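6-phospho-beta-glucosidase BglT (Thermotoga maritima, PDB 1UP7) hydrolyses cellobiose 6'-phosphate to glucose 6-phosphate and glucose, using NAD(+) and a manganese ion. Local coordinates at residues G111-E123 / P143-L155. Residues are numbered along the deposited sequence; the frame is centred on the assembly and turned at random.
Sequences GFSAALRAFPIVE and PSGHITEFVRNYL
Phe119 and Phe150 stack face to face between two helices of the NAD-binding Rossmann domain, 109-131 and 144-155. Strand 136-139 of the parallel sheet lies between them in the chain. The axes of segments 111-123 and 144-155 approach to 10.3 Å and run in roughly the same direction, 44° apart. The stack is offset, with ring centroids 4.4 Å apart and planes inclined by 29°. Phe119 CD1 lies over the rim of the Phe150 ring, 3.6 Å from Phe150 CD2. Phe150 sets CG opposite its backbone N, which places the ring against Phe119. Leu155 CG lies over the rim of the opposite face. Val122 is the third large contributor. Val122 CG2 meets the Phe150 edge in plane, 3.6 Å from Phe150 CE2, while Val122 CG1 rests on Ile147 CG2. Replacing Phe150 by alanine would probably leave one face of the Phe119 ring without its stacking partner and open a gap beside Val122 CG2. Glu123 lays its aliphatic CG against Phe150 CZ and Leu155 CD2, while Glu123 OE1 is hydrogen-bonded to Tyr375 OH. At the other end, Pro143 follows a cis peptide bond and packs on Ala114 and Ala115, next to the substrate-binding Asn142. The Phe119 edge also points into the face of His146, whose NE2 is hydrogen-bonded to Glu368 O. In this T-shaped pair the planes stand at 81°, and Phe119 CZ lies 3.5 Å from His146 NE2.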
ATOM      1  N   GLY A 111      15.447 -25.642   9.882  1.00 17.62           N
ATOM      2  CA  GLY A 111      14.248 -25.358   9.109  1.00 17.16           C
ATOM      3  C   GLY A 111      14.574 -25.148   7.635  1.00 17.59           C
ATOM      4  O   GLY A 111      13.780 -25.486   6.755  1.00 17.73           O
ATOM      5  N   PHE A 112      15.742 -24.570   7.368  1.00 17.58           N
ATOM      6  CA  PHE A 112      16.206 -24.281   6.019  1.00 17.13           C
ATOM      7  C   PHE A 112      16.456 -25.589   5.244  1.00 17.77           C
ATOM      8  O   PHE A 112      16.008 -25.738   4.095  1.00 17.74           O
ATOM      9  CB  PHE A 112      17.485 -23.456   6.107  1.00 16.81           C
ATOM     10  CG  PHE A 112      18.227 -23.286   4.799  1.00 16.65           C
ATOM     11  CD1 PHE A 112      17.857 -22.287   3.886  1.00 11.48           C
ATOM     12  CD2 PHE A 112      19.354 -24.077   4.521  1.00 15.17           C
ATOM     13  CE1 PHE A 112      18.571 -22.103   2.727  1.00 12.58           C
ATOM     14  CE2 PHE A 112      20.075 -23.899   3.346  1.00 14.95           C
ATOM     15  CZ  PHE A 112      19.690 -22.914   2.443  1.00 14.41           C
ATOM     16  N   SER A 113      17.119 -26.561   5.876  1.00 17.57           N
ATOM     17  CA  SER A 113      17.395 -27.803   5.174  1.00 17.65           C
ATOM     18  C   SER A 113      16.128 -28.639   5.074  1.00 17.53           C
ATOM     19  O   SER A 113      15.888 -29.266   4.055  1.00 17.40           O
ATOM     20  CB  SER A 113      18.542 -28.601   5.826  1.00 18.27           C
ATOM     21  OG  SER A 113      18.412 -28.604   7.239  1.00 19.32           O
ATOM     22  N   ALA A 114      15.300 -28.618   6.115  1.00 17.88           N
ATOM     23  CA  ALA A 114      13.983 -29.226   6.050  1.00 17.48           C
ATOM     24  C   ALA A 114      13.130 -28.648   4.897  1.00 17.91           C
ATOM     25  O   ALA A 114      12.452 -29.403   4.188  1.00 18.10           O
ATOM     26  CB  ALA A 114      13.265 -29.139   7.412  1.00 15.71           C
ATOM     27  N   ALA A 115      13.177 -27.334   4.681  1.00 17.91           N
ATOM     28  CA  ALA A 115      12.364 -26.735   3.619  1.00 18.66           C
ATOM     29  C   ALA A 115      12.860 -27.217   2.252  1.00 19.10           C
ATOM     30  O   ALA A 115      12.057 -27.541   1.340  1.00 19.52           O
ATOM     31  CB  ALA A 115      12.378 -25.177   3.683  1.00 17.70           C
ATOM     32  N   LEU A 116      14.176 -27.232   2.088  1.00 19.06           N
ATOM     33  CA  LEU A 116      14.756 -27.666   0.810  1.00 19.37           C
ATOM     34  C   LEU A 116      14.385 -29.098   0.470  1.00 19.59           C
ATOM     35  O   LEU A 116      14.236 -29.418  -0.704  1.00 20.13           O
ATOM     36  CB  LEU A 116      16.289 -27.554   0.793  1.00 18.20           C
ATOM     37  CG  LEU A 116      16.892 -26.151   0.759  1.00 18.55           C
ATOM     38  CD1 LEU A 116      18.411 -26.266   0.799  1.00 18.42           C
ATOM     39  CD2 LEU A 116      16.395 -25.309  -0.448  1.00 16.82           C
ATOM     40  N   ARG A 117      14.287 -29.969   1.479  1.00 19.47           N
ATOM     41  CA  ARG A 117      13.835 -31.340   1.252  1.00 19.08           C
ATOM     42  C   ARG A 117      12.350 -31.367   0.919  1.00 19.65           C
ATOM     43  O   ARG A 117      11.913 -32.212   0.129  1.00 20.14           O
ATOM     44  CB  ARG A 117      14.077 -32.227   2.473  1.00 18.83           C
ATOM     45  CG  ARG A 117      15.438 -32.900   2.557  1.00 18.15           C
ATOM     46  CD  ARG A 117      15.527 -34.155   3.473  1.00 16.89           C
ATOM     47  NE  ARG A 117      14.828 -33.924   4.725  1.00 18.06           N
ATOM     48  CZ  ARG A 117      15.317 -33.179   5.712  1.00 18.21           C
ATOM     49  NH1 ARG A 117      16.540 -32.649   5.589  1.00 14.44           N
ATOM     50  NH2 ARG A 117      14.592 -32.985   6.821  1.00 15.97           N
ATOM     51  N   ALA A 118      11.568 -30.470   1.524  1.00 18.95           N
ATOM     52  CA  ALA A 118      10.128 -30.485   1.340  1.00 18.68           C
ATOM     53  C   ALA A 118       9.704 -29.982  -0.043  1.00 18.44           C
ATOM     54  O   ALA A 118       8.844 -30.570  -0.649  1.00 18.30           O
ATOM     55  CB  ALA A 118       9.430 -29.676   2.446  1.00 18.68           C
ATOM     56  N   PHE A 119      10.312 -28.897  -0.517  1.00 17.94           N
ATOM     57  CA  PHE A 119       9.836 -28.191  -1.709  1.00 18.14           C
ATOM     58  C   PHE A 119       9.605 -29.087  -2.950  1.00 18.09           C
ATOM     59  O   PHE A 119       8.539 -29.008  -3.566  1.00 18.40           O
ATOM     60  CB  PHE A 119      10.744 -26.957  -2.060  1.00 18.26           C
ATOM     61  CG  PHE A 119      10.703 -25.819  -1.034  1.00 18.36           C
ATOM     62  CD1 PHE A 119       9.627 -25.685  -0.139  1.00 16.06           C
ATOM     63  CD2 PHE A 119      11.730 -24.873  -0.992  1.00 16.69           C
ATOM     64  CE1 PHE A 119       9.579 -24.632   0.795  1.00 17.79           C
ATOM     65  CE2 PHE A 119      11.700 -23.809  -0.068  1.00 17.46           C
ATOM     66  CZ  PHE A 119      10.630 -23.696   0.835  1.00 19.40           C
ATOM     67  N   PRO A 120      10.574 -29.930  -3.337  1.00 18.18           N
ATOM     68  CA  PRO A 120      10.368 -30.809  -4.517  1.00 18.07           C
ATOM     69  C   PRO A 120       9.195 -31.792  -4.353  1.00 18.26           C
ATOM     70  O   PRO A 120       8.450 -32.031  -5.306  1.00 18.17           O
ATOM     71  CB  PRO A 120      11.693 -31.580  -4.646  1.00 17.53           C
ATOM     72  CG  PRO A 120      12.693 -30.799  -3.811  1.00 17.36           C
ATOM     73  CD  PRO A 120      11.915 -30.123  -2.733  1.00 16.81           C
ATOM     74  N   ILE A 121       9.036 -32.340  -3.159  1.00 18.09           N
ATOM     75  CA  ILE A 121       7.944 -33.255  -2.888  1.00 17.85           C
ATOM     76  C   ILE A 121       6.609 -32.522  -2.901  1.00 18.01           C
ATOM     77  O   ILE A 121       5.673 -33.016  -3.549  1.00 17.68           O
ATOM     78  CB  ILE A 121       8.205 -34.049  -1.579  1.00 18.05           C
ATOM     79  CG1 ILE A 121       9.410 -34.986  -1.748  1.00 17.83           C
ATOM     80  CG2 ILE A 121       7.011 -34.899  -1.200  1.00 18.50           C
ATOM     81  CD1 ILE A 121      10.121 -35.370  -0.380  1.00 16.35           C
ATOM     82  N   VAL A 122       6.516 -31.339  -2.264  1.00 18.04           N
ATOM     83  CA  VAL A 122       5.250 -30.620  -2.311  1.00 18.82           C
ATOM     84  C   VAL A 122       4.919 -30.106  -3.726  1.00 19.56           C
ATOM     85  O   VAL A 122       3.743 -30.097  -4.117  1.00 19.76           O
ATOM     86  CB  VAL A 122       5.032 -29.543  -1.181  1.00 19.45           C
ATOM     87  CG1 VAL A 122       5.769 -29.886   0.116  1.00 17.39           C
ATOM     88  CG2 VAL A 122       5.318 -28.188  -1.653  1.00 19.79           C
ATOM     89  N   GLU A 123       5.952 -29.750  -4.503  1.00 19.58           N
ATOM     90  CA  GLU A 123       5.763 -29.291  -5.863  1.00 20.49           C
ATOM     91  C   GLU A 123       5.064 -30.360  -6.680  1.00 20.18           C
ATOM     92  O   GLU A 123       4.066 -30.093  -7.363  1.00 20.14           O
ATOM     93  CB  GLU A 123       7.109 -28.937  -6.522  1.00 21.22           C
ATOM     94  CG  GLU A 123       7.141 -27.503  -6.981  1.00 24.86           C
ATOM     95  CD  GLU A 123       8.443 -27.084  -7.610  1.00 29.52           C
ATOM     96  OE1 GLU A 123       9.509 -27.592  -7.188  1.00 28.39           O
ATOM     97  OE2 GLU A 123       8.371 -26.232  -8.544  1.00 32.91           O
ATOM     98  N   PRO A 143       8.725 -27.320   7.466  1.00 19.36           N
ATOM     99  CA  PRO A 143       8.140 -26.178   8.178  1.00 18.86           C
ATOM    100  C   PRO A 143       6.875 -25.700   7.486  1.00 18.71           C
ATOM    101  O   PRO A 143       6.880 -25.306   6.316  1.00 18.28           O
ATOM    102  CB  PRO A 143       9.248 -25.117   8.117  1.00 17.94           C
ATOM    103  CG  PRO A 143       9.987 -25.398   6.903  1.00 19.24           C
ATOM    104  CD  PRO A 143       9.816 -26.889   6.565  1.00 19.81           C
ATOM    105  N   SER A 144       5.795 -25.730   8.246  1.00 18.68           N
ATOM    106  CA  SER A 144       4.460 -25.595   7.682  1.00 18.41           C
ATOM    107  C   SER A 144       4.159 -24.211   7.107  1.00 18.34           C
ATOM    108  O   SER A 144       3.555 -24.146   6.039  1.00 18.53           O
ATOM    109  CB  SER A 144       3.412 -26.031   8.728  1.00 17.88           C
ATOM    110  OG  SER A 144       2.109 -25.947   8.200  1.00 17.43           O
ATOM    111  N   GLY A 145       4.529 -23.135   7.830  1.00 17.96           N
ATOM    112  CA  GLY A 145       4.264 -21.774   7.398  1.00 17.50           C
ATOM    113  C   GLY A 145       5.078 -21.431   6.152  1.00 17.91           C
ATOM    114  O   GLY A 145       4.582 -20.744   5.240  1.00 17.70           O
ATOM    115  N   HIS A 146       6.319 -21.914   6.123  1.00 17.07           N
ATOM    116  CA  HIS A 146       7.229 -21.670   5.011  1.00 17.66           C
ATOM    117  C   HIS A 146       6.739 -22.373   3.730  1.00 17.71           C
ATOM    118  O   HIS A 146       6.787 -21.816   2.624  1.00 17.61           O
ATOM    119  CB  HIS A 146       8.636 -22.134   5.372  1.00 17.18           C
ATOM    120  CG  HIS A 146       9.708 -21.644   4.446  1.00 17.44           C
ATOM    121  ND1 HIS A 146      11.048 -21.841   4.709  1.00 15.63           N
ATOM    122  CD2 HIS A 146       9.649 -20.979   3.259  1.00 16.14           C
ATOM    123  CE1 HIS A 146      11.769 -21.332   3.721  1.00 14.71           C
ATOM    124  NE2 HIS A 146      10.947 -20.793   2.836  1.00 15.43           N
ATOM    125  N   ILE A 147       6.238 -23.589   3.897  1.00 17.72           N
ATOM    126  CA  ILE A 147       5.694 -24.348   2.791  1.00 16.96           C
ATOM    127  C   ILE A 147       4.434 -23.683   2.283  1.00 17.18           C
ATOM    128  O   ILE A 147       4.211 -23.615   1.094  1.00 17.21           O
ATOM    129  CB  ILE A 147       5.501 -25.849   3.205  1.00 17.42           C
ATOM    130  CG1 ILE A 147       6.875 -26.502   3.361  1.00 15.61           C
ATOM    131  CG2 ILE A 147       4.672 -26.648   2.122  1.00 15.61           C
ATOM    132  CD1 ILE A 147       6.875 -27.780   4.149  1.00 15.80           C
ATOM    133  N   THR A 148       3.633 -23.120   3.183  1.00 17.65           N
ATOM    134  CA  THR A 148       2.448 -22.384   2.740  1.00 17.10           C
ATOM    135  C   THR A 148       2.826 -21.155   1.954  1.00 17.55           C
ATOM    136  O   THR A 148       2.201 -20.886   0.935  1.00 17.64           O
ATOM    137  CB  THR A 148       1.559 -21.984   3.946  1.00 17.90           C
ATOM    138  OG1 THR A 148       1.271 -23.147   4.706  1.00 15.34           O
ATOM    139  CG2 THR A 148       0.215 -21.527   3.506  1.00 14.12           C
ATOM    140  N   GLU A 149       3.838 -20.402   2.416  1.00 17.63           N
ATOM    141  CA  GLU A 149       4.339 -19.251   1.660  1.00 17.83           C
ATOM    142  C   GLU A 149       4.684 -19.712   0.245  1.00 18.00           C
ATOM    143  O   GLU A 149       4.332 -19.083  -0.739  1.00 17.82           O
ATOM    144  CB  GLU A 149       5.587 -18.649   2.308  1.00 17.06           C
ATOM    145  CG  GLU A 149       6.276 -17.531   1.507  1.00 17.81           C
ATOM    146  CD  GLU A 149       5.437 -16.259   1.351  1.00 18.71           C
ATOM    147  OE1 GLU A 149       4.697 -15.893   2.281  1.00 17.59           O
ATOM    148  OE2 GLU A 149       5.528 -15.612   0.293  1.00 19.56           O
ATOM    149  N   PHE A 150       5.383 -20.834   0.167  1.00 17.83           N
ATOM    150  CA  PHE A 150       5.819 -21.373  -1.102  1.00 17.88           C
ATOM    151  C   PHE A 150       4.642 -21.779  -2.011  1.00 18.30           C
ATOM    152  O   PHE A 150       4.596 -21.366  -3.189  1.00 18.16           O
ATOM    153  CB  PHE A 150       6.758 -22.543  -0.837  1.00 17.95           C
ATOM    154  CG  PHE A 150       7.132 -23.341  -2.054  1.00 16.69           C
ATOM    155  CD1 PHE A 150       7.899 -22.774  -3.072  1.00 17.38           C
ATOM    156  CD2 PHE A 150       6.765 -24.686  -2.143  1.00 14.69           C
ATOM    157  CE1 PHE A 150       8.300 -23.543  -4.193  1.00 17.46           C
ATOM    158  CE2 PHE A 150       7.138 -25.453  -3.233  1.00 15.19           C
ATOM    159  CZ  PHE A 150       7.922 -24.890  -4.265  1.00 16.11           C
ATOM    160  N   VAL A 151       3.693 -22.548  -1.475  1.00 17.93           N
ATOM    161  CA  VAL A 151       2.553 -22.977  -2.263  1.00 18.01           C
ATOM    162  C   VAL A 151       1.604 -21.835  -2.659  1.00 18.70           C
ATOM    163  O   VAL A 151       1.187 -21.757  -3.830  1.00 19.08           O
ATOM    164  CB  VAL A 151       1.736 -24.084  -1.594  1.00 18.41           C
ATOM    165  CG1 VAL A 151       0.521 -24.455  -2.498  1.00 16.90           C
ATOM    166  CG2 VAL A 151       2.615 -25.311  -1.296  1.00 17.26           C
ATOM    167  N   ARG A 152       1.271 -20.959  -1.723  1.00 18.33           N
ATOM    168  CA  ARG A 152       0.355 -19.847  -2.028  1.00 18.61           C
ATOM    169  C   ARG A 152       0.945 -18.824  -2.992  1.00 18.70           C
ATOM    170  O   ARG A 152       0.257 -18.366  -3.908  1.00 18.63           O
ATOM    171  CB  ARG A 152      -0.065 -19.123  -0.749  1.00 17.42           C
ATOM    172  CG  ARG A 152      -0.952 -19.955   0.138  1.00 18.15           C
ATOM    173  CD  ARG A 152      -2.258 -20.392  -0.499  1.00 17.47           C
ATOM    174  NE  ARG A 152      -2.979 -19.274  -1.100  1.00 19.16           N
ATOM    175  CZ  ARG A 152      -3.833 -18.481  -0.449  1.00 19.96           C
ATOM    176  NH1 ARG A 152      -4.086 -18.639   0.841  1.00 16.36           N
ATOM    177  NH2 ARG A 152      -4.431 -17.510  -1.101  1.00 20.59           N
ATOM    178  N   ASN A 153       2.216 -18.472  -2.786  1.00 18.50           N
ATOM    179  CA  ASN A 153       2.804 -17.346  -3.505  1.00 18.68           C
ATOM    180  C   ASN A 153       3.691 -17.695  -4.689  1.00 18.34           C
ATOM    181  O   ASN A 153       3.979 -16.846  -5.515  1.00 18.67           O
ATOM    182  CB  ASN A 153       3.516 -16.415  -2.505  1.00 18.49           C
ATOM    183  CG  ASN A 153       2.521 -15.650  -1.639  1.00 18.10           C
ATOM    184  OD1 ASN A 153       1.388 -15.407  -2.061  1.00 17.25           O
ATOM    185  ND2 ASN A 153       2.928 -15.291  -0.431  1.00 19.13           N
ATOM    186  N   TYR A 154       4.132 -18.939  -4.780  1.00 18.17           N
ATOM    187  CA  TYR A 154       5.013 -19.325  -5.873  1.00 18.24           C
ATOM    188  C   TYR A 154       4.386 -20.417  -6.740  1.00 18.64           C
ATOM    189  O   TYR A 154       4.425 -20.309  -7.944  1.00 18.68           O
ATOM    190  CB  TYR A 154       6.397 -19.714  -5.357  1.00 18.50           C
ATOM    191  CG  TYR A 154       7.104 -18.559  -4.681  1.00 18.31           C
ATOM    192  CD1 TYR A 154       6.790 -18.219  -3.368  1.00 15.10           C
ATOM    193  CD2 TYR A 154       8.043 -17.770  -5.383  1.00 16.42           C
ATOM    194  CE1 TYR A 154       7.402 -17.153  -2.737  1.00 19.45           C
ATOM    195  CE2 TYR A 154       8.661 -16.693  -4.760  1.00 17.64           C
ATOM    196  CZ  TYR A 154       8.333 -16.398  -3.437  1.00 20.86           C
ATOM    197  OH  TYR A 154       8.938 -15.378  -2.776  1.00 23.92           O
ATOM    198  N   LEU A 155       3.774 -21.450  -6.137  1.00 18.93           N
ATOM    199  CA  LEU A 155       2.965 -22.392  -6.946  1.00 18.81           C
ATOM    200  C   LEU A 155       1.568 -21.842  -7.240  1.00 19.35           C
ATOM    201  O   LEU A 155       0.907 -22.297  -8.161  1.00 19.12           O
ATOM    202  CB  LEU A 155       2.870 -23.771  -6.305  1.00 18.11           C
ATOM    203  CG  LEU A 155       4.182 -24.355  -5.749  1.00 19.19           C
ATOM    204  CD1 LEU A 155       3.883 -25.713  -5.177  1.00 17.96           C
ATOM    205  CD2 LEU A 155       5.323 -24.450  -6.808  1.00 16.29           C
TER